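Local coordinates for periplasmic binding protein component of an ABC type zinc uptake transporter (Synechocystis sp., PDB 2OV1) that probably captures zinc in the periplasm and hands it to the ABC transporter that carries it into the cell, at residues 232-237 with 246-251; 52-57 with 76-81; 58-63 with 100-105; 17-22 with 133-138; 163-168 with 181-186. All blocks are in the same frame, centred on the assembly; numbering follows the deposited sequence.

In the fold
The chain folds into two alpha/beta halves, each built on a four-stranded parallel sheet. Interactions 2 and 5 belong to different sheets and lie on opposite sides of the chain's centre, their own centres about 29 Å apart. Interaction 3 sits between the halves, about 7 Å from the chain's centre, and carries H101 of the zinc site; interaction 5 carries H165. These two meet where H101 CB approaches S167 O at 3.2 Å. W103 NE1 of interaction 3 also lies 3.0 Å from P236 O of interaction 1, a probable hydrogen bond. Interaction 4 packs helices about 19 Å from the chain's centre, away from the zinc ligands.

Interaction 1 of 5, residues 232-237 with 246-251; sequences ELLDPL and KAVAQK
Strand 230-234 is the last strand in the order of a four-stranded parallel sheet, and the contact joins it to helix 241-256, which follows it in the chain and returns beside it. The short segments run at 140° to one another, their axes 9.2 Å apart. K251 does most of the bridging. Its NZ donates to L233 O at 2.9 Å, with a C=O...N angle of 165°, an almost end-on approach to the carbonyl. Bent at chi2 (-94°) and again at chi4, the aliphatic chain of the lysine passes the carboxylate of E232, with K251 CD 3.3 Å from E232 OE2, before turning NZ to that carbonyl. The two charged ends stay separate: K251 NZ and E232 OE2 are 5.2 Å apart, so the lysine is fixed by a backbone oxygen and not by a salt bridge. A water completes the polar link, donating to E232 OE2 and to K251 O at 2.6 Å each. One turn earlier in the helix the packing is apolar. L234 and V248 meet at about a right angle, and CD2 of the leucine touches both valine methyls, 3.9 Å from V248 CG2. Round this junction, W168 packs against L234 and V248, and E232 and L234 bond through their backbones to strand 208-212. On the other flank of helix 241-256, A249 rests on L149, so that helix is packed between the sheet and helix 128-153.

Interaction 2 of 5, residues 52-57 with 76-81; sequences AEAYVL and NMKLID
Strands 54-57 and 78-81 lie in parallel register, A54 against K78 through L57 against D81, and their backbone bonds alternate between the two strands. Y55 is held at both ends: its N donates to K78 O at 2.7 Å, and its O accepts from I80 N at 2.9 Å with an N-H...O angle of 173°. L57 N continues the series to I80 O at 2.9 Å, although this bond is bent, with an N-H...O angle of only 136°. At the start of the pairing K78 N reaches E53 O over a longer 3.3 Å. Strand 3-7 serves the other side of strand 54-57, since A54 and V56 bond to T6 through their backbones. Other polar atoms look elsewhere: Y55 OH bonds to S8 OG, D81 OD1 takes the backbone N of A83, and L57 O is hydrogen-bonded to S82 OG.

Side chains close both faces. I80 CD1 touches A54 CB at 3.8 Å and also V56 CG2, while L79 CD2 packs on Y55 CB. M77, with CG anti to the backbone N (chi1 175°) and a bend at chi3, brings CE to 3.7 Å from Y55 CB. This is the pairing of a beta-alpha-beta unit closed through helix 67-73. Its cohesion comes from main-chain hydrogen bonds with apolar packing on both faces, and no side-chain hydrogen bond or salt bridge crosses between the segments.

Interaction 3 of 5, residues 58-63 with 100-105; sequences IGLGFE and PHIWLS
F62 holds CG anti to its backbone N (chi1 -173°), whereas W103 sets CG between its own N and carbonyl carbon (chi1 72°), and these settings bring the two rings together. They form an offset edge-to-face pair: the edge of the W103 six-membered ring is directed at the face of F62, with centroids 5.2 Å apart and planes at 72°. The closest atoms are F62 CE1 and W103 CH2, at 3.6 Å. I58 fills the angle beside them, placing CG1 3.8 Å from W103 CE3. P100 meets four residues of the other loop, its CB lying 3.9 Å from F62 CD1 and its CG 3.5 Å from L60 O. Further along, L60 CD1 touches I102 CG2 at 3.8 Å. The indole nitrogen W103 NE1 bonds to P236 O, and the zinc ligand H101 bonds through ND1 to D99 OD1. No hydrogen bond joins the two loops, so they are held to each other mainly by apolar and aromatic packing.

Interaction 4 of 5, residues 17-22 with 133-138; sequences EKIGGD and ANLAAF
K18 lays the root of its side chain over the ring of F138, the two side chains crossing at about a right angle. K18 CB stands 4.1 Å from the ring centroid and 20° off the ring normal, a CH-pi contact over one face. F138 reaches this place with CG anti to the backbone N (chi1 -177°). Past CB the lysine bends and leads its amino group away to a salt bridge with E141.

I19 takes a different orientation. It lies alongside L135, both side chains pointing the same way, with I19 CD1 4.1 Å from L135 CD2. It also flanks F138, where I19 CG1 is 4.3 Å from CD1 of the ring. Both I19 and L135 continue onto A113 and A117 of helix 106-123, making a three-helix junction.

N134 supplies the polar link. Its ND2 donates to I19 O at 2.7 Å, with an N-H...O angle of 159°, close to straight; the acceptor lies in the plane of the asparagine amide, while the donor sits above the carbonyl plane. A water bridges the two backbones, donating to K18 O and to N134 O, 2.7 Å each.

Thus two carbonyls in the last turn of helix 10-20, those of K18 and I19, receive hydrogen bonds from a water and a side-chain amide. Helix 128-153 is therefore joined to that helix end by polar bonds as well as by hydrophobic packing, well away from the zinc site.

Interaction 5 of 5, residues 163-168 with 181-186; sequences VFHPSW and PIEVEG
The imidazole of H165, a zinc ligand of this protein, meets E183 at its edge: the carboxylate carbon CD lies in the ring plane, and the phenyl of F164 overlies one imidazole face through CE2. In return, H165 CD2 sits over the rim of one F164 face, 3.5 Å above its plane. F215 adds an edge-to-face partner for the histidine. The site lies in the loops at the carboxyl ends of adjacent parallel strands 160-163 and 178-181, the usual place for a binding site in an alpha/beta sheet. H165 NE2 donates to the anti lone pair of E183 OE2 at 3.0 Å, with an N-H...O angle of 175°, and ND1 makes a weak hydrogen bond to E212 OE2. Together these bonds probably restrict the ring's rotation. E183 reaches the ring with an extended chain; its OE2 also comes within 3.4 Å of F164 CZ. At the strand ends V163 and P181 form a parallel bridge, I182 N bonding to V163 O at 2.8 Å; beyond it E183 N bonds to F164 O at 3.0 Å. P166 packs against P181 and V184, its CB 3.7 Å from P181 CB and its CG 3.8 Å from V184 CG1.

Interaction 1 of 5, residues 232-237 with 246-251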
# COMPACT_ATOMS: atom_id res chain seq x y z
N GLU A 232 -2.16 -9.09 15.65
CA GLU A 232 -3.07 -9.14 14.52
C GLU A 232 -2.26 -8.75 13.31
O GLU A 232 -1.21 -8.13 13.43
CB GLU A 232 -4.22 -8.17 14.73
CG GLU A 232 -5.45 -8.87 15.27
CD GLU A 232 -6.46 -7.91 15.85
OE1 GLU A 232 -7.53 -8.38 16.29
OE2 GLU A 232 -6.18 -6.69 15.87
N LEU A 233 -2.74 -9.14 12.14
CA LEU A 233 -2.03 -8.81 10.92
C LEU A 233 -2.72 -7.71 10.14
O LEU A 233 -3.94 -7.55 10.20
CB LEU A 233 -1.89 -10.05 10.03
CG LEU A 233 -1.12 -11.20 10.69
CD1 LEU A 233 -1.17 -12.44 9.81
CD2 LEU A 233 0.31 -10.77 10.95
N LEU A 234 -1.90 -6.91 9.46
CA LEU A 234 -2.34 -5.83 8.60
C LEU A 234 -1.65 -6.12 7.29
O LEU A 234 -0.42 -6.13 7.22
CB LEU A 234 -1.88 -4.47 9.11
CG LEU A 234 -2.56 -3.96 10.37
CD1 LEU A 234 -2.30 -2.45 10.51
CD2 LEU A 234 -4.06 -4.23 10.29
N ASP A 235 -2.45 -6.37 6.25
CA ASP A 235 -1.95 -6.69 4.91
C ASP A 235 -2.05 -5.52 3.94
O ASP A 235 -3.13 -5.21 3.44
CB ASP A 235 -2.72 -7.88 4.34
CG ASP A 235 -2.15 -8.37 3.03
OD1 ASP A 235 -1.04 -7.90 2.67
OD2 ASP A 235 -2.78 -9.22 2.37
N PRO A 236 -0.92 -4.87 3.64
CA PRO A 236 -0.90 -3.73 2.71
C PRO A 236 -0.99 -4.16 1.24
O PRO A 236 -1.32 -3.35 0.36
CB PRO A 236 0.44 -3.06 3.03
CG PRO A 236 1.31 -4.23 3.34
CD PRO A 236 0.42 -5.13 4.19
N LEU A 237 -0.71 -5.43 0.97
CA LEU A 237 -0.76 -5.93 -0.40
C LEU A 237 -2.08 -6.65 -0.74
O LEU A 237 -2.20 -7.25 -1.81
CB LEU A 237 0.44 -6.83 -0.67
CG LEU A 237 1.81 -6.14 -0.56
CD1 LEU A 237 2.93 -7.16 -0.73
CD2 LEU A 237 1.92 -5.04 -1.60
N LYS A 246 -10.90 -1.30 5.37
CA LYS A 246 -11.92 -1.24 6.39
C LYS A 246 -11.62 -2.25 7.50
O LYS A 246 -11.81 -1.95 8.68
CB LYS A 246 -13.29 -1.48 5.76
CG LYS A 246 -13.82 -0.26 5.02
CD LYS A 246 -15.15 -0.53 4.32
CE LYS A 246 -14.95 -1.32 3.04
NZ LYS A 246 -16.20 -1.39 2.22
N ALA A 247 -11.15 -3.43 7.13
CA ALA A 247 -10.81 -4.45 8.12
C ALA A 247 -9.68 -3.88 8.97
O ALA A 247 -9.64 -4.08 10.19
CB ALA A 247 -10.37 -5.75 7.43
N VAL A 248 -8.77 -3.18 8.31
CA VAL A 248 -7.64 -2.55 8.99
C VAL A 248 -8.11 -1.46 9.93
O VAL A 248 -7.65 -1.37 11.06
CB VAL A 248 -6.67 -1.92 7.97
CG1 VAL A 248 -5.65 -1.04 8.69
CG2 VAL A 248 -5.99 -3.00 7.16
N ALA A 249 -9.01 -0.61 9.46
CA ALA A 249 -9.53 0.47 10.28
C ALA A 249 -10.25 -0.14 11.47
O ALA A 249 -10.21 0.40 12.57
CB ALA A 249 -10.47 1.33 9.48
N GLN A 250 -10.89 -1.29 11.27
CA GLN A 250 -11.62 -1.93 12.36
C GLN A 250 -10.71 -2.60 13.39
O GLN A 250 -11.07 -2.69 14.56
CB GLN A 250 -12.62 -2.95 11.80
CG GLN A 250 -13.74 -3.26 12.77
CD GLN A 250 -14.47 -2.01 13.26
OE1 GLN A 250 -15.05 -1.25 12.48
NE2 GLN A 250 -14.41 -1.78 14.57
N LYS A 251 -9.55 -3.06 12.94
CA LYS A 251 -8.58 -3.71 13.81
C LYS A 251 -8.03 -2.62 14.72
O LYS A 251 -7.88 -2.81 15.93
CB LYS A 251 -7.43 -4.27 12.99
CG LYS A 251 -7.82 -5.44 12.14
CD LYS A 251 -7.52 -6.71 12.88
CE LYS A 251 -7.66 -7.89 11.96
NZ LYS A 251 -6.74 -7.77 10.80
O HOH W 1 -7.73 -5.06 17.19

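Interaction 2 of 5, residues 52-57 with 76-81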
# COMPACT_ATOMS: atom_id res chain seq x y z
N ALA A 52 3.28 -6.71 -22.69
CA ALA A 52 2.75 -5.63 -21.88
C ALA A 52 2.69 -4.35 -22.68
O ALA A 52 3.70 -3.89 -23.22
CB ALA A 52 3.60 -5.44 -20.64
N GLU A 53 1.49 -3.78 -22.76
CA GLU A 53 1.26 -2.55 -23.49
C GLU A 53 1.76 -1.41 -22.60
O GLU A 53 2.17 -0.35 -23.08
CB GLU A 53 -0.23 -2.39 -23.78
CG GLU A 53 -0.54 -1.85 -25.17
CD GLU A 53 -1.74 -2.53 -25.80
OE1 GLU A 53 -1.82 -3.78 -25.74
OE2 GLU A 53 -2.61 -1.83 -26.37
N ALA A 54 1.72 -1.64 -21.30
CA ALA A 54 2.18 -0.66 -20.34
C ALA A 54 2.42 -1.32 -19.01
O ALA A 54 2.03 -2.46 -18.78
CB ALA A 54 1.15 0.47 -20.20
N TYR A 55 3.06 -0.57 -18.12
CA TYR A 55 3.37 -1.04 -16.78
C TYR A 55 3.04 0.09 -15.83
O TYR A 55 3.54 1.20 -15.99
CB TYR A 55 4.86 -1.35 -16.68
CG TYR A 55 5.25 -1.98 -15.37
CD1 TYR A 55 5.57 -3.33 -15.29
CD2 TYR A 55 5.27 -1.22 -14.18
CE1 TYR A 55 5.90 -3.92 -14.08
CE2 TYR A 55 5.60 -1.81 -12.96
CZ TYR A 55 5.91 -3.16 -12.92
OH TYR A 55 6.26 -3.75 -11.73
N VAL A 56 2.20 -0.19 -14.84
CA VAL A 56 1.86 0.85 -13.88
C VAL A 56 2.71 0.74 -12.64
O VAL A 56 2.55 -0.17 -11.82
CB VAL A 56 0.40 0.78 -13.44
CG1 VAL A 56 0.10 1.97 -12.51
CG2 VAL A 56 -0.51 0.79 -14.65
N LEU A 57 3.62 1.70 -12.52
CA LEU A 57 4.53 1.77 -11.39
C LEU A 57 3.83 2.42 -10.21
O LEU A 57 2.97 3.27 -10.39
CB LEU A 57 5.73 2.63 -11.75
CG LEU A 57 6.45 2.41 -13.08
CD1 LEU A 57 7.17 3.70 -13.43
CD2 LEU A 57 7.41 1.23 -13.02
N ASN A 76 9.51 -0.51 -25.49
CA ASN A 76 8.34 0.11 -26.09
C ASN A 76 7.14 0.05 -25.14
O ASN A 76 6.03 0.46 -25.49
CB ASN A 76 8.00 -0.60 -27.41
CG ASN A 76 9.21 -0.74 -28.31
OD1 ASN A 76 9.91 0.23 -28.58
ND2 ASN A 76 9.46 -1.96 -28.77
N MET A 77 7.38 -0.46 -23.94
CA MET A 77 6.34 -0.59 -22.93
C MET A 77 6.14 0.74 -22.19
O MET A 77 7.09 1.29 -21.63
CB MET A 77 6.73 -1.70 -21.97
CG MET A 77 5.82 -1.90 -20.79
SD MET A 77 6.49 -3.20 -19.75
CE MET A 77 7.72 -2.29 -18.82
N LYS A 78 4.92 1.24 -22.20
CA LYS A 78 4.60 2.52 -21.54
C LYS A 78 4.69 2.47 -20.01
O LYS A 78 4.03 1.66 -19.37
CB LYS A 78 3.19 2.97 -21.96
CG LYS A 78 2.71 4.24 -21.26
CD LYS A 78 3.55 5.43 -21.66
CE LYS A 78 3.37 6.58 -20.69
NZ LYS A 78 4.19 7.76 -21.08
N LEU A 79 5.51 3.34 -19.43
CA LEU A 79 5.65 3.38 -17.98
C LEU A 79 4.77 4.48 -17.38
O LEU A 79 4.92 5.67 -17.67
CB LEU A 79 7.11 3.59 -17.59
CG LEU A 79 8.09 2.51 -18.08
CD1 LEU A 79 9.44 2.71 -17.41
CD2 LEU A 79 7.55 1.12 -17.77
N ILE A 80 3.86 4.04 -16.53
CA ILE A 80 2.89 4.91 -15.89
C ILE A 80 3.20 5.12 -14.41
O ILE A 80 2.88 4.28 -13.57
CB ILE A 80 1.49 4.30 -16.05
CG1 ILE A 80 1.27 3.96 -17.52
CG2 ILE A 80 0.43 5.26 -15.53
CD1 ILE A 80 0.04 3.13 -17.79
N ASP A 81 3.83 6.25 -14.10
CA ASP A 81 4.15 6.60 -12.73
C ASP A 81 2.84 7.07 -12.15
O ASP A 81 2.45 8.23 -12.32
CB ASP A 81 5.15 7.75 -12.70
CG ASP A 81 5.65 8.05 -11.29
OD1 ASP A 81 4.98 7.69 -10.30
OD2 ASP A 81 6.71 8.69 -11.17

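Interaction 3 of 5, residues 58-63 with 100-105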
# COMPACT_ATOMS: atom_id res chain seq x y z
N ILE A 58 4.22 2.02 -9.00
CA ILE A 58 3.66 2.62 -7.79
C ILE A 58 4.29 4.00 -7.73
O ILE A 58 3.65 4.99 -7.36
CB ILE A 58 4.04 1.81 -6.50
CG1 ILE A 58 2.93 0.83 -6.14
CG2 ILE A 58 4.26 2.74 -5.32
CD1 ILE A 58 2.95 -0.41 -6.97
N GLY A 59 5.56 4.04 -8.13
CA GLY A 59 6.30 5.28 -8.13
C GLY A 59 7.09 5.41 -6.84
O GLY A 59 7.19 4.46 -6.06
N LEU A 60 7.67 6.59 -6.63
CA LEU A 60 8.44 6.87 -5.44
C LEU A 60 9.52 5.81 -5.15
O LEU A 60 9.72 5.38 -4.01
CB LEU A 60 7.48 7.03 -4.25
CG LEU A 60 6.42 8.12 -4.43
CD1 LEU A 60 5.49 8.14 -3.22
CD2 LEU A 60 7.09 9.48 -4.61
N GLY A 61 10.21 5.38 -6.21
CA GLY A 61 11.26 4.40 -6.08
C GLY A 61 10.85 3.02 -5.60
O GLY A 61 11.66 2.30 -5.03
N PHE A 62 9.60 2.64 -5.83
CA PHE A 62 9.13 1.33 -5.41
C PHE A 62 9.66 0.27 -6.37
O PHE A 62 10.00 -0.84 -5.95
CB PHE A 62 7.60 1.30 -5.42
CG PHE A 62 6.99 0.05 -4.84
CD1 PHE A 62 6.83 -0.09 -3.46
CD2 PHE A 62 6.51 -0.96 -5.67
CE1 PHE A 62 6.19 -1.21 -2.91
CE2 PHE A 62 5.86 -2.08 -5.13
CZ PHE A 62 5.71 -2.20 -3.75
N GLU A 63 9.71 0.62 -7.65
CA GLU A 63 10.16 -0.31 -8.68
C GLU A 63 11.68 -0.24 -8.87
O GLU A 63 12.27 -1.01 -9.63
CB GLU A 63 9.44 -0.02 -10.00
CG GLU A 63 7.96 -0.43 -10.03
CD GLU A 63 7.02 0.54 -9.29
OE1 GLU A 63 7.34 1.75 -9.18
OE2 GLU A 63 5.95 0.09 -8.84
N PRO A 100 6.82 5.16 -0.42
CA PRO A 100 6.00 4.66 -1.55
C PRO A 100 4.60 4.13 -1.27
O PRO A 100 3.85 3.87 -2.21
CB PRO A 100 6.87 3.54 -2.14
CG PRO A 100 8.19 3.64 -1.43
CD PRO A 100 7.85 4.17 -0.08
N HIS A 101 4.25 3.97 0.00
CA HIS A 101 2.95 3.42 0.38
C HIS A 101 1.80 4.40 0.27
O HIS A 101 1.08 4.64 1.25
CB HIS A 101 3.00 2.88 1.82
CG HIS A 101 4.12 1.93 2.07
ND1 HIS A 101 5.39 2.34 2.42
CD2 HIS A 101 4.18 0.58 1.97
CE1 HIS A 101 6.18 1.29 2.53
NE2 HIS A 101 5.47 0.21 2.26
N ILE A 102 1.61 4.96 -0.92
CA ILE A 102 0.53 5.90 -1.16
C ILE A 102 -0.69 5.14 -1.64
O ILE A 102 -1.81 5.68 -1.66
CB ILE A 102 0.88 6.93 -2.25
CG1 ILE A 102 1.26 6.20 -3.54
CG2 ILE A 102 1.98 7.84 -1.78
CD1 ILE A 102 1.43 7.12 -4.74
N TRP A 103 -0.49 3.90 -2.06
CA TRP A 103 -1.61 3.14 -2.55
C TRP A 103 -2.51 2.78 -1.39
O TRP A 103 -3.61 2.25 -1.59
CB TRP A 103 -1.14 1.89 -3.28
CG TRP A 103 -0.58 0.86 -2.39
CD1 TRP A 103 -1.29 -0.05 -1.64
CD2 TRP A 103 0.79 0.63 -2.10
NE1 TRP A 103 -0.44 -0.82 -0.90
CE2 TRP A 103 0.85 -0.43 -1.16
CE3 TRP A 103 1.99 1.22 -2.53
CZ2 TRP A 103 2.06 -0.91 -0.65
CZ3 TRP A 103 3.20 0.74 -2.02
CH2 TRP A 103 3.22 -0.32 -1.09
N LEU A 104 -2.07 3.06 -0.18
CA LEU A 104 -2.89 2.74 0.99
C LEU A 104 -3.67 3.92 1.53
O LEU A 104 -4.17 3.88 2.65
CB LEU A 104 -2.02 2.11 2.08
CG LEU A 104 -1.45 0.72 1.69
CD1 LEU A 104 -0.45 0.27 2.73
CD2 LEU A 104 -2.59 -0.29 1.57
N SER A 105 -3.79 4.98 0.74
CA SER A 105 -4.57 6.16 1.15
C SER A 105 -5.68 6.38 0.13
O SER A 105 -5.41 6.70 -1.03
CB SER A 105 -3.70 7.41 1.23
OG SER A 105 -4.51 8.58 1.17

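Interaction 4 of 5, residues 17-22 with 133-138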
# COMPACT_ATOMS: atom_id res chain seq x y z
N GLU A 17 -8.57 -2.72 -12.52
CA GLU A 17 -9.82 -3.41 -12.80
C GLU A 17 -10.99 -2.43 -12.68
O GLU A 17 -11.93 -2.50 -13.47
CB GLU A 17 -9.99 -4.58 -11.83
CG GLU A 17 -10.52 -5.86 -12.46
CD GLU A 17 -9.53 -6.56 -13.39
OE1 GLU A 17 -8.42 -6.92 -12.93
OE2 GLU A 17 -9.87 -6.75 -14.58
N LYS A 18 -10.91 -1.52 -11.71
CA LYS A 18 -11.94 -0.52 -11.46
C LYS A 18 -12.00 0.49 -12.59
O LYS A 18 -13.07 1.00 -12.95
CB LYS A 18 -11.64 0.25 -10.17
CG LYS A 18 -11.94 -0.51 -8.89
CD LYS A 18 -13.44 -0.60 -8.68
CE LYS A 18 -13.79 -1.38 -7.43
NZ LYS A 18 -15.26 -1.37 -7.17
N ILE A 19 -10.84 0.79 -13.16
CA ILE A 19 -10.77 1.76 -14.24
C ILE A 19 -10.88 1.12 -15.61
O ILE A 19 -11.69 1.54 -16.42
CB ILE A 19 -9.47 2.57 -14.14
CG1 ILE A 19 -9.48 3.37 -12.82
CG2 ILE A 19 -9.34 3.49 -15.35
CD1 ILE A 19 -8.14 3.98 -12.44
N GLY A 20 -10.08 0.09 -15.85
CA GLY A 20 -10.12 -0.55 -17.15
C GLY A 20 -11.26 -1.51 -17.40
O GLY A 20 -11.73 -1.62 -18.53
N GLY A 21 -11.71 -2.21 -16.36
CA GLY A 21 -12.78 -3.16 -16.55
C GLY A 21 -12.29 -4.23 -17.51
O GLY A 21 -11.10 -4.56 -17.52
N ASP A 22 -13.19 -4.78 -18.32
CA ASP A 22 -12.84 -5.82 -19.28
C ASP A 22 -12.09 -5.24 -20.47
O ASP A 22 -11.93 -5.90 -21.50
CB ASP A 22 -14.10 -6.56 -19.76
CG ASP A 22 -15.11 -5.64 -20.45
OD1 ASP A 22 -16.24 -6.11 -20.72
OD2 ASP A 22 -14.79 -4.46 -20.73
N ALA A 133 -15.59 7.18 -17.32
CA ALA A 133 -16.76 6.82 -16.53
C ALA A 133 -16.31 5.96 -15.36
O ALA A 133 -16.56 6.30 -14.20
CB ALA A 133 -17.76 6.06 -17.39
N ASN A 134 -15.63 4.85 -15.66
CA ASN A 134 -15.16 3.97 -14.60
C ASN A 134 -14.42 4.77 -13.53
O ASN A 134 -14.64 4.57 -12.34
CB ASN A 134 -14.26 2.88 -15.18
CG ASN A 134 -15.03 1.90 -16.04
OD1 ASN A 134 -16.25 1.80 -15.92
ND2 ASN A 134 -14.33 1.16 -16.88
N LEU A 135 -13.57 5.68 -13.98
CA LEU A 135 -12.81 6.53 -13.09
C LEU A 135 -13.73 7.33 -12.17
O LEU A 135 -13.53 7.36 -10.95
CB LEU A 135 -11.95 7.48 -13.92
CG LEU A 135 -10.87 8.30 -13.22
CD1 LEU A 135 -11.42 9.61 -12.69
CD2 LEU A 135 -10.28 7.47 -12.08
N ALA A 136 -14.74 7.97 -12.75
CA ALA A 136 -15.69 8.78 -11.99
C ALA A 136 -16.38 7.94 -10.92
O ALA A 136 -16.59 8.39 -9.79
CB ALA A 136 -16.73 9.39 -12.94
N ALA A 137 -16.73 6.72 -11.30
CA ALA A 137 -17.41 5.79 -10.41
C ALA A 137 -16.50 5.40 -9.25
O ALA A 137 -16.90 5.50 -8.08
CB ALA A 137 -17.86 4.53 -11.19
N PHE A 138 -15.29 4.95 -9.57
CA PHE A 138 -14.30 4.56 -8.57
C PHE A 138 -14.07 5.76 -7.61
O PHE A 138 -14.05 5.58 -6.39
CB PHE A 138 -12.99 4.15 -9.26
CG PHE A 138 -11.91 3.65 -8.31
CD1 PHE A 138 -10.57 3.72 -8.68
CD2 PHE A 138 -12.23 3.12 -7.06
CE1 PHE A 138 -9.56 3.29 -7.82
CE2 PHE A 138 -11.21 2.68 -6.19
CZ PHE A 138 -9.88 2.77 -6.58
O HOH W 2 -14.93 2.10 -11.32

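Interaction 5 of 5, residues 163-168 with 181-186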
# COMPACT_ATOMS: atom_id res chain seq x y z
N VAL A 163 3.11 -1.19 14.61
CA VAL A 163 3.19 -1.98 13.38
C VAL A 163 4.57 -2.58 13.23
O VAL A 163 5.56 -1.94 13.59
CB VAL A 163 2.90 -1.14 12.12
CG1 VAL A 163 1.47 -0.64 12.14
CG2 VAL A 163 3.88 0.01 12.01
N PHE A 164 4.64 -3.80 12.72
CA PHE A 164 5.92 -4.45 12.52
C PHE A 164 6.67 -3.67 11.45
O PHE A 164 7.87 -3.48 11.55
CB PHE A 164 5.74 -5.90 12.08
CG PHE A 164 7.02 -6.56 11.65
CD1 PHE A 164 8.08 -6.69 12.54
CD2 PHE A 164 7.17 -7.03 10.35
CE1 PHE A 164 9.28 -7.27 12.13
CE2 PHE A 164 8.36 -7.61 9.93
CZ PHE A 164 9.42 -7.74 10.82
N HIS A 165 5.95 -3.24 10.41
CA HIS A 165 6.54 -2.45 9.34
C HIS A 165 5.72 -1.19 9.12
O HIS A 165 4.49 -1.22 9.17
CB HIS A 165 6.63 -3.24 8.03
CG HIS A 165 7.84 -4.10 7.94
ND1 HIS A 165 8.13 -4.88 6.85
CD2 HIS A 165 8.86 -4.30 8.82
CE1 HIS A 165 9.26 -5.53 7.05
NE2 HIS A 165 9.72 -5.19 8.24
N PRO A 166 6.39 -0.05 8.90
CA PRO A 166 5.68 1.21 8.69
C PRO A 166 5.17 1.34 7.27
O PRO A 166 5.71 2.09 6.46
CB PRO A 166 6.75 2.25 9.02
CG PRO A 166 7.97 1.61 8.45
CD PRO A 166 7.85 0.14 8.85
N SER A 167 4.12 0.58 6.96
CA SER A 167 3.54 0.61 5.64
C SER A 167 2.31 1.51 5.64
O SER A 167 1.76 1.80 4.58
CB SER A 167 3.11 -0.79 5.22
OG SER A 167 4.13 -1.73 5.46
N TRP A 168 1.88 1.96 6.82
CA TRP A 168 0.68 2.78 6.90
C TRP A 168 0.89 4.25 7.26
O TRP A 168 0.06 4.85 7.95
CB TRP A 168 -0.31 2.10 7.88
CG TRP A 168 -0.39 0.61 7.66
CD1 TRP A 168 0.53 -0.33 8.08
CD2 TRP A 168 -1.32 -0.10 6.84
NE1 TRP A 168 0.23 -1.56 7.56
CE2 TRP A 168 -0.90 -1.46 6.80
CE3 TRP A 168 -2.47 0.27 6.13
CZ2 TRP A 168 -1.59 -2.44 6.07
CZ3 TRP A 168 -3.16 -0.71 5.41
CH2 TRP A 168 -2.72 -2.05 5.39
N PRO A 181 6.52 1.88 14.50
CA PRO A 181 7.18 0.79 13.78
C PRO A 181 8.24 0.04 14.56
O PRO A 181 9.12 0.64 15.18
CB PRO A 181 7.74 1.49 12.55
CG PRO A 181 8.16 2.79 13.11
CD PRO A 181 6.97 3.18 13.98
N ILE A 182 8.14 -1.28 14.50
CA ILE A 182 9.06 -2.21 15.15
C ILE A 182 10.37 -2.27 14.37
O ILE A 182 11.45 -2.27 14.96
CB ILE A 182 8.47 -3.63 15.17
CG1 ILE A 182 7.20 -3.68 16.02
CG2 ILE A 182 9.52 -4.63 15.61
CD1 ILE A 182 7.41 -3.25 17.44
N GLU A 183 10.26 -2.36 13.05
CA GLU A 183 11.42 -2.47 12.16
C GLU A 183 11.31 -1.56 10.93
O GLU A 183 10.39 -1.71 10.11
CB GLU A 183 11.59 -3.94 11.73
CG GLU A 183 12.44 -4.18 10.46
CD GLU A 183 12.82 -5.67 10.23
OE1 GLU A 183 13.74 -6.16 10.91
OE2 GLU A 183 12.21 -6.34 9.37
N VAL A 184 12.23 -0.61 10.82
CA VAL A 184 12.28 0.31 9.68
C VAL A 184 13.60 0.05 8.93
O VAL A 184 14.65 -0.07 9.55
CB VAL A 184 12.25 1.80 10.14
CG1 VAL A 184 10.93 2.10 10.83
CG2 VAL A 184 13.41 2.08 11.09
N GLU A 185 13.54 -0.04 7.61
CA GLU A 185 14.76 -0.29 6.85
C GLU A 185 15.63 0.95 6.76
O GLU A 185 15.13 2.06 6.57
CB GLU A 185 14.41 -0.82 5.45
CG GLU A 185 13.97 -2.27 5.51
CD GLU A 185 15.00 -3.13 6.22
OE1 GLU A 185 16.00 -3.50 5.57
OE2 GLU A 185 14.82 -3.41 7.43
N GLY A 186 16.94 0.77 6.92
CA GLY A 186 17.85 1.90 6.86
C GLY A 186 17.72 2.78 8.09
O GLY A 186 17.20 3.89 8.02